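Side-chain contacts in hypothetical sugar ABC-transporter sugar binding protein (PDB 7BVT), which binds cyclic alpha-maltosyl-(1→6)-maltose, a ring of four glucose units, and probably hands it to an ABC transporter for uptake into the cell: residues A[200-203]-A[204-208]; A[246-249]-A[250-254]; A[259-262]-A[263-267]; A[359-362]-A[363-366]. All coordinates share one frame; numbering follows the deposited sequence.

Contact 3 is the hub. Its Trp264 touches the bound glucose units directly, and its strand meets the other three contacts. Asn200 of contact 1, whose side chain is about 4 Å from a bound glucose, gives its ND2 to Gln260 OE1 at 2.9 Å. From contact 4, Tyr361 OH lies 2.8 Å from Glu261 O, probably hydrogen-bonded; the Tyr361 side chain is still about 9 Å from the sugar. Contact 2, on the surface loop, brings Glu252 OE2 to 2.5 Å from Glu261 OE2, so close that the two carboxylates probably share a proton. Contacts 2 and 4 do not touch, their centres being about 24 Å apart.

Contact 1: A[200-203]-A[204-208]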
# COMPACT_ATOMS: atom_id res chain seq x y z
N ASN A 200 8.40 -2.23 2.80
CA ASN A 200 8.62 -1.98 4.25
C ASN A 200 9.78 -1.02 4.46
O ASN A 200 9.68 -0.13 5.33
CB ASN A 200 8.82 -3.32 4.97
CG ASN A 200 7.51 -4.01 5.30
OD1 ASN A 200 7.18 -5.05 4.70
ND2 ASN A 200 6.77 -3.41 6.20
N PHE A 201 10.87 -1.19 3.71
CA PHE A 201 12.03 -0.31 3.82
C PHE A 201 11.68 1.11 3.38
O PHE A 201 12.14 2.07 4.00
CB PHE A 201 13.18 -0.85 2.97
CG PHE A 201 14.41 -0.01 3.12
CD1 PHE A 201 15.25 -0.14 4.23
CD2 PHE A 201 14.71 0.96 2.19
CE1 PHE A 201 16.34 0.70 4.39
CE2 PHE A 201 15.81 1.76 2.33
CZ PHE A 201 16.63 1.64 3.42
N GLN A 202 10.89 1.27 2.31
CA GLN A 202 10.60 2.62 1.80
C GLN A 202 10.00 3.47 2.93
O GLN A 202 10.19 4.65 2.95
CB GLN A 202 9.63 2.54 0.63
CG GLN A 202 10.32 2.18 -0.67
CD GLN A 202 9.39 1.57 -1.72
OE1 GLN A 202 8.28 1.15 -1.43
NE2 GLN A 202 9.89 1.50 -2.96
N VAL A 203 9.19 2.88 3.79
CA VAL A 203 8.57 3.63 4.92
C VAL A 203 9.67 4.35 5.67
O VAL A 203 9.57 5.54 5.90
CB VAL A 203 7.84 2.67 5.86
CG1 VAL A 203 7.40 3.38 7.13
CG2 VAL A 203 6.67 2.02 5.16
N ASN A 204 10.70 3.62 6.06
CA ASN A 204 11.77 4.18 6.93
C ASN A 204 12.69 5.10 6.12
O ASN A 204 13.12 6.15 6.67
CB ASN A 204 12.56 3.02 7.53
CG ASN A 204 11.75 2.17 8.48
OD1 ASN A 204 11.91 0.95 8.49
ND2 ASN A 204 10.82 2.76 9.23
N LEU A 205 12.88 4.84 4.82
CA LEU A 205 13.63 5.74 3.93
C LEU A 205 12.91 7.10 3.91
O LEU A 205 13.52 8.15 4.09
CB LEU A 205 13.72 5.08 2.55
CG LEU A 205 14.27 5.98 1.44
CD1 LEU A 205 15.76 6.24 1.63
CD2 LEU A 205 14.00 5.33 0.10
N TRP A 206 11.60 7.12 3.69
CA TRP A 206 10.83 8.39 3.66
C TRP A 206 10.79 9.08 5.03
O TRP A 206 10.95 10.34 5.06
CB TRP A 206 9.43 8.11 3.16
CG TRP A 206 9.34 7.78 1.71
CD1 TRP A 206 10.05 8.32 0.67
CD2 TRP A 206 8.47 6.80 1.15
NE1 TRP A 206 9.67 7.73 -0.52
CE2 TRP A 206 8.71 6.77 -0.25
CE3 TRP A 206 7.55 5.89 1.70
CZ2 TRP A 206 8.02 5.92 -1.09
CZ3 TRP A 206 6.84 5.09 0.85
CH2 TRP A 206 7.08 5.10 -0.52
N GLN A 207 10.70 8.33 6.12
CA GLN A 207 10.68 8.94 7.46
C GLN A 207 12.02 9.64 7.72
O GLN A 207 12.02 10.65 8.39
CB GLN A 207 10.52 7.85 8.52
CG GLN A 207 9.13 7.24 8.52
CD GLN A 207 9.06 6.10 9.49
OE1 GLN A 207 10.08 5.44 9.73
NE2 GLN A 207 7.90 5.89 10.13
N ALA A 208 13.14 9.13 7.19
CA ALA A 208 14.48 9.75 7.36
C ALA A 208 14.63 10.98 6.44
O ALA A 208 15.67 11.68 6.54
CB ALA A 208 15.55 8.73 7.08
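Trp206 lies back over Gln202, one helical turn earlier, and is worth following outward from the backbone. Its CB sits 3.5 Å from Gln202 O. With CG anti to the carbonyl carbon (chi1 -71°), the indole is swung back along the helix, and CE3 passes 3.2 Å from the same carbonyl oxygen, which lies over the rim of the ring. Farther out, CZ3 and CH2 reach Gln202 CB. That methylene stands over the face in a CH-pi contact, 3.9 Å from the centroid of the six-membered ring of Trp206. His369 stacks on the indole as well. With an alanine here, Gln202 CB would probably lose this cover and the His369 ring its stacking partner.

The Gln202-Trp206 pair is i to i+4 packing along the alpha helix 195-207, which also brings Asn200 to the glycan pocket. The backbone keeps step: Trp206 N bonds to Gln202 O at 2.9 Å, nearly straight at 172°. On another flank Val203 and Gln207 run side by side, pointing the same way, with Val203 CG1 3.9 Å from Gln207 NE2. Asn204 ND2 donates to Gln207 OE1 at 2.8 Å; the acceptor lies in the Asn204 amide plane, but the donor stands above the carbonyl plane of Gln207. Trp165 NE1 gives that buried OE1 a second donor, and Trp234 NE1 bonds to Asn204 OD1. One turn apart on a further flank, Phe201 CE2 meets Leu205 CB at 3.9 Å.

Contact 2: A[246-249]-A[250-254]; sequences AKWG and EFEKG
A single carboxylate oxygen, Glu250 OE2, draws in two lysines and a water. Lys247 NZ makes a salt bridge to it at 3.5 Å, and Lys253 NZ a long one at 3.9 Å. Water 1 donates to Glu250 OE2 at 2.6 Å and also to Trp248 O, so it ties the carboxylate back to the backbone. Lys247 gets there by folding on itself, bent at chi2 and chi3, and its CE rests against the same oxygen. The ammonium groups stay 6.3 Å apart, NZ of Lys247 to NZ of Lys253, and the negative charge between them probably eases their repulsion.

The chain makes a type II beta turn from Lys247 to Glu250, with Gly249 in the third position. Its phi of 105° would jam a CB against the preceding carbonyl oxygen, which accounts for the glycine. Gly249 O then accepts Lys253 N at 3.1 Å, and a type I turn from Phe251 to Gly254 follows. Asp185 OD2 braces this surface loop by accepting both Gly249 N and Phe251 N.

Glu252, its chain extended beyond CG, crosses Trp248 at a slant, and OE2 comes within 3.6 Å of Trp248 CZ2, the carboxylate and ring planes 89° apart. The indole also meets the ring of Tyr187, a residue of the glycan pocket.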
# COMPACT_ATOMS: atom_id res chain seq x y z
N ALA A 246 15.91 -13.19 8.42
CA ALA A 246 15.14 -14.33 7.88
C ALA A 246 14.22 -14.95 8.95
O ALA A 246 14.06 -16.20 9.01
CB ALA A 246 16.10 -15.34 7.28
N LYS A 247 13.56 -14.12 9.74
CA LYS A 247 12.64 -14.55 10.83
C LYS A 247 11.33 -13.77 10.76
O LYS A 247 10.70 -13.58 11.79
CB LYS A 247 13.30 -14.35 12.20
CG LYS A 247 14.41 -15.34 12.53
CD LYS A 247 14.01 -16.79 12.40
CE LYS A 247 12.81 -17.14 13.25
NZ LYS A 247 12.66 -18.62 13.38
N TRP A 248 10.92 -13.35 9.57
CA TRP A 248 9.58 -12.70 9.43
C TRP A 248 8.51 -13.66 9.94
O TRP A 248 8.60 -14.85 9.64
CB TRP A 248 9.30 -12.28 7.98
CG TRP A 248 7.93 -11.70 7.85
CD1 TRP A 248 6.79 -12.30 7.39
CD2 TRP A 248 7.53 -10.41 8.32
NE1 TRP A 248 5.70 -11.46 7.51
CE2 TRP A 248 6.13 -10.29 8.11
CE3 TRP A 248 8.21 -9.33 8.89
CZ2 TRP A 248 5.43 -9.12 8.40
CZ3 TRP A 248 7.51 -8.20 9.23
CH2 TRP A 248 6.14 -8.08 8.96
N GLY A 249 7.51 -13.18 10.65
CA GLY A 249 6.29 -13.95 10.96
C GLY A 249 6.28 -14.42 12.40
O GLY A 249 5.22 -14.91 12.86
N GLU A 250 7.37 -14.20 13.14
CA GLU A 250 7.37 -14.49 14.61
C GLU A 250 6.26 -13.72 15.34
O GLU A 250 5.60 -14.25 16.27
CB GLU A 250 8.73 -14.23 15.22
CG GLU A 250 9.79 -15.16 14.72
CD GLU A 250 9.43 -16.64 14.79
OE1 GLU A 250 9.17 -17.12 15.93
OE2 GLU A 250 9.40 -17.29 13.71
N PHE A 251 6.05 -12.46 14.96
CA PHE A 251 5.03 -11.59 15.59
C PHE A 251 3.66 -12.21 15.34
O PHE A 251 2.86 -12.32 16.28
CB PHE A 251 5.09 -10.18 14.98
CG PHE A 251 3.91 -9.34 15.36
CD1 PHE A 251 3.65 -9.01 16.68
CD2 PHE A 251 3.00 -8.95 14.40
CE1 PHE A 251 2.54 -8.25 17.01
CE2 PHE A 251 1.85 -8.28 14.75
CZ PHE A 251 1.62 -7.92 16.05
N GLU A 252 3.41 -12.59 14.09
CA GLU A 252 2.08 -13.08 13.67
C GLU A 252 1.75 -14.41 14.39
O GLU A 252 0.58 -14.61 14.69
CB GLU A 252 2.04 -13.23 12.16
CG GLU A 252 2.02 -11.85 11.49
CD GLU A 252 2.18 -11.85 10.00
OE1 GLU A 252 2.09 -12.90 9.38
OE2 GLU A 252 2.44 -10.77 9.46
N LYS A 253 2.77 -15.19 14.70
CA LYS A 253 2.68 -16.47 15.48
C LYS A 253 2.39 -16.22 16.97
O LYS A 253 2.22 -17.20 17.68
CB LYS A 253 4.01 -17.23 15.42
CG LYS A 253 4.38 -17.86 14.10
CD LYS A 253 5.87 -18.14 13.99
CE LYS A 253 6.24 -19.44 13.31
NZ LYS A 253 6.62 -19.25 11.89
N GLY A 254 2.38 -14.97 17.46
CA GLY A 254 2.31 -14.68 18.90
C GLY A 254 3.63 -14.98 19.58
O GLY A 254 3.61 -15.14 20.81
O HOH W 1 9.69 -16.81 11.17

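Contact 3: A[259-262]-A[263-267]; sequences AQEG and SWMVG. With GLC (alpha-D-glucopyranose), chain B; GLC (alpha-D-glucopyranose), chain C.
Gly262 CA backs the indole of Trp264, 3.6 Å from the centroid of the six-membered ring and only 9° off its normal, a CH-pi contact over the face. The opposite face carries the chain B glucose, whose O3 lies 3.5 Å from Trp264 CE3; C1 of the chain C glucose comes obliquely to Trp264 CH2 at 3.6 Å. Trp264 reaches this place with CG wedged between its backbone N and carbonyl carbon (chi1 60°). Gly262 must be bare here, since a CB would clash with Trp264 CZ3. A serine at Trp264 would probably leave the chain B glucose without its aromatic platform and uncover Gly262 CA.

In the next shell, Met265 N bonds to Gly262 O at 3.0 Å from above the carbonyl plane, turning the chain from strand into helix. Met265 CG packs on Glu261 OE1 at 3.5 Å.

The turn thus joins strand 258-262, paired antiparallel with strand 140-147, to helix 264-271. Trp199 of helix 195-207 touches Trp264, and Tyr361 of helix 359-363 packs on Ser263 and Val266.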
# COMPACT_ATOMS: atom_id res chain seq x y z
N ALA A 259 5.63 -5.68 14.63
CA ALA A 259 5.94 -5.75 13.18
C ALA A 259 5.26 -4.58 12.49
O ALA A 259 4.21 -4.12 12.95
CB ALA A 259 5.48 -7.07 12.61
N GLN A 260 5.81 -4.17 11.35
CA GLN A 260 4.99 -3.36 10.42
C GLN A 260 3.96 -4.27 9.78
O GLN A 260 4.32 -5.38 9.34
CB GLN A 260 5.86 -2.69 9.36
CG GLN A 260 6.63 -1.56 9.93
CD GLN A 260 7.54 -0.81 8.98
OE1 GLN A 260 7.71 -1.14 7.77
NE2 GLN A 260 8.15 0.20 9.56
N GLU A 261 2.71 -3.84 9.80
CA GLU A 261 1.58 -4.60 9.24
C GLU A 261 0.68 -3.66 8.45
O GLU A 261 0.37 -2.55 8.89
CB GLU A 261 0.80 -5.31 10.36
CG GLU A 261 1.61 -6.43 11.01
CD GLU A 261 1.81 -7.70 10.23
OE1 GLU A 261 1.30 -7.83 9.10
OE2 GLU A 261 2.48 -8.63 10.81
N GLY A 262 0.13 -4.21 7.36
CA GLY A 262 -0.87 -3.48 6.59
C GLY A 262 -2.17 -3.36 7.30
O GLY A 262 -2.48 -4.17 8.19
N SER A 263 -2.94 -2.33 6.98
CA SER A 263 -4.20 -1.98 7.65
C SER A 263 -5.19 -3.14 7.50
O SER A 263 -6.07 -3.28 8.37
CB SER A 263 -4.78 -0.67 7.12
OG SER A 263 -4.86 -0.74 5.71
N TRP A 264 -5.09 -3.94 6.44
CA TRP A 264 -6.00 -5.10 6.25
C TRP A 264 -5.90 -6.06 7.44
O TRP A 264 -6.88 -6.79 7.67
CB TRP A 264 -5.71 -5.81 4.92
CG TRP A 264 -4.33 -6.34 4.80
CD1 TRP A 264 -3.88 -7.55 5.23
CD2 TRP A 264 -3.18 -5.69 4.22
NE1 TRP A 264 -2.55 -7.70 4.98
CE2 TRP A 264 -2.09 -6.58 4.36
CE3 TRP A 264 -2.97 -4.45 3.61
CZ2 TRP A 264 -0.80 -6.26 3.92
CZ3 TRP A 264 -1.71 -4.17 3.14
CH2 TRP A 264 -0.65 -5.06 3.27
N MET A 265 -4.75 -6.13 8.13
CA MET A 265 -4.61 -7.08 9.27
C MET A 265 -5.53 -6.68 10.41
O MET A 265 -5.83 -7.57 11.24
CB MET A 265 -3.17 -7.10 9.78
CG MET A 265 -2.22 -7.69 8.79
SD MET A 265 -2.65 -9.36 8.25
CE MET A 265 -2.51 -10.24 9.80
N VAL A 266 -5.90 -5.41 10.55
CA VAL A 266 -6.80 -5.00 11.68
C VAL A 266 -8.09 -5.78 11.51
O VAL A 266 -8.63 -6.28 12.53
CB VAL A 266 -7.03 -3.49 11.73
CG1 VAL A 266 -8.08 -3.13 12.80
CG2 VAL A 266 -5.73 -2.76 11.97
N GLY A 267 -8.58 -5.85 10.28
CA GLY A 267 -9.86 -6.49 9.95
C GLY A 267 -9.77 -7.99 10.14
O GLY A 267 -10.66 -8.56 10.78
C1 GLC B . -3.47 -9.24 0.93
C2 GLC B . -4.08 -7.85 1.14
C3 GLC B . -3.51 -6.86 0.13
C4 GLC B . -1.98 -6.89 0.12
C5 GLC B . -1.49 -8.31 -0.11
C6 GLC B . -0.00 -8.46 -0.07
O1 GLC B . -3.89 -9.95 -0.27
O2 GLC B . -5.55 -7.78 1.15
O3 GLC B . -3.97 -5.57 0.44
O4 GLC B . -1.39 -6.04 -0.93
O5 GLC B . -2.04 -9.14 0.93
O6 GLC B . 0.41 -9.88 -0.06
C1 GLC C . -0.70 -4.94 -0.30
C2 GLC C . -0.91 -3.70 -1.10
C3 GLC C . -0.06 -3.72 -2.34
C4 GLC C . 1.40 -3.96 -1.91
C5 GLC C . 1.51 -5.29 -1.18
C6 GLC C . 2.95 -5.53 -0.71
O2 GLC C . -2.31 -3.55 -1.31
O3 GLC C . -0.24 -2.49 -3.06
O4 GLC C . 2.27 -4.02 -3.02
O5 GLC C . 0.70 -5.22 -0.03
O6 GLC C . 3.11 -6.93 -0.49

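Contact 4: A[359-362]-A[363-366]; sequences LPYV and EQMA
Two flat groups, the Tyr361 ring and the Gln364 amide, meet loosely: Gln364 NE2 comes obliquely to Tyr361 CD1 at 4.3 Å. The ring also packs on Thr279 of strand 277-280 and on Met145, its hydroxyl hydrogen-bonded to Glu261 O. The buried amide is fixed at both ends, NE2 bonding to Leu142 O and OE1 to Val282 N, which should hold its rotation. A third flat group, the Glu363 carboxylate, crosses Leu359 at a slant, its CD 3.9 Å from Leu359 CG and its OE1 3.9 Å from Leu359 CD2. The extended chain beyond CG carries the charged end of this exposed residue across the leucine.

The backbone marks the fading end of the short helix 359-363. Glu363 N still makes a good i to i+4 bond to Leu359 O, at 3.0 Å. Gln364 N then forks weakly between Pro360 O and Tyr361 O. Met365 N returns to Val362 O at 3.1 Å, an i to i+3 bond with the donor 57° out of the carbonyl plane.

Gln364 CG presses to 3.2 Å from Pro360 O, and CB of Met365 sits 3.4 Å from Val362 O. Beyond CB the Met365 chain bends at chi2 and chi3 and leads away to Leu335, which Val362 also touches. Leu359 and Val362 both pack against helix 345-354.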
# COMPACT_ATOMS: atom_id res chain seq x y z
N LEU A 359 -7.74 3.35 13.67
CA LEU A 359 -7.65 4.82 13.63
C LEU A 359 -6.23 5.25 13.24
O LEU A 359 -6.04 6.17 12.46
CB LEU A 359 -8.10 5.46 14.96
CG LEU A 359 -8.07 6.98 14.96
CD1 LEU A 359 -9.01 7.55 13.92
CD2 LEU A 359 -8.41 7.59 16.34
N PRO A 360 -5.14 4.66 13.78
CA PRO A 360 -3.81 5.15 13.42
C PRO A 360 -3.60 5.04 11.91
O PRO A 360 -2.94 5.89 11.35
CB PRO A 360 -2.87 4.20 14.17
CG PRO A 360 -3.69 3.88 15.40
CD PRO A 360 -5.09 3.62 14.84
N TYR A 361 -4.13 3.99 11.30
CA TYR A 361 -3.97 3.77 9.84
C TYR A 361 -4.71 4.87 9.07
O TYR A 361 -4.22 5.40 8.06
CB TYR A 361 -4.48 2.38 9.49
CG TYR A 361 -3.62 1.25 9.98
CD1 TYR A 361 -2.60 0.74 9.19
CD2 TYR A 361 -3.87 0.62 11.19
CE1 TYR A 361 -1.83 -0.32 9.57
CE2 TYR A 361 -3.10 -0.46 11.59
CZ TYR A 361 -2.10 -0.95 10.76
OH TYR A 361 -1.31 -2.00 11.12
N VAL A 362 -5.89 5.24 9.57
CA VAL A 362 -6.69 6.31 8.93
C VAL A 362 -5.90 7.62 9.00
O VAL A 362 -5.82 8.33 8.00
CB VAL A 362 -8.08 6.40 9.56
CG1 VAL A 362 -8.81 7.60 8.99
CG2 VAL A 362 -8.86 5.10 9.38
N GLU A 363 -5.35 7.93 10.17
CA GLU A 363 -4.66 9.21 10.42
C GLU A 363 -3.40 9.25 9.55
O GLU A 363 -3.06 10.31 9.06
CB GLU A 363 -4.40 9.32 11.93
CG GLU A 363 -5.70 9.55 12.68
CD GLU A 363 -5.52 9.78 14.18
OE1 GLU A 363 -6.34 10.46 14.75
OE2 GLU A 363 -4.56 9.23 14.74
N GLN A 364 -2.83 8.09 9.24
CA GLN A 364 -1.57 8.06 8.45
C GLN A 364 -1.87 8.42 6.99
O GLN A 364 -0.89 8.60 6.26
CB GLN A 364 -0.91 6.68 8.46
CG GLN A 364 -0.20 6.42 9.79
CD GLN A 364 0.65 5.16 9.75
OE1 GLN A 364 1.77 5.17 10.29
NE2 GLN A 364 0.16 4.07 9.15
N MET A 365 -3.14 8.44 6.53
CA MET A 365 -3.39 8.72 5.10
C MET A 365 -2.79 10.09 4.75
O MET A 365 -2.29 10.22 3.65
CB MET A 365 -4.89 8.66 4.77
CG MET A 365 -5.42 7.25 4.77
SD MET A 365 -4.72 6.18 3.55
CE MET A 365 -5.31 6.98 2.04
N ALA A 366 -2.71 11.01 5.70
CA ALA A 366 -2.16 12.36 5.51
C ALA A 366 -0.66 12.33 5.23
O ALA A 366 -0.18 13.24 4.54
CB ALA A 366 -2.48 13.18 6.75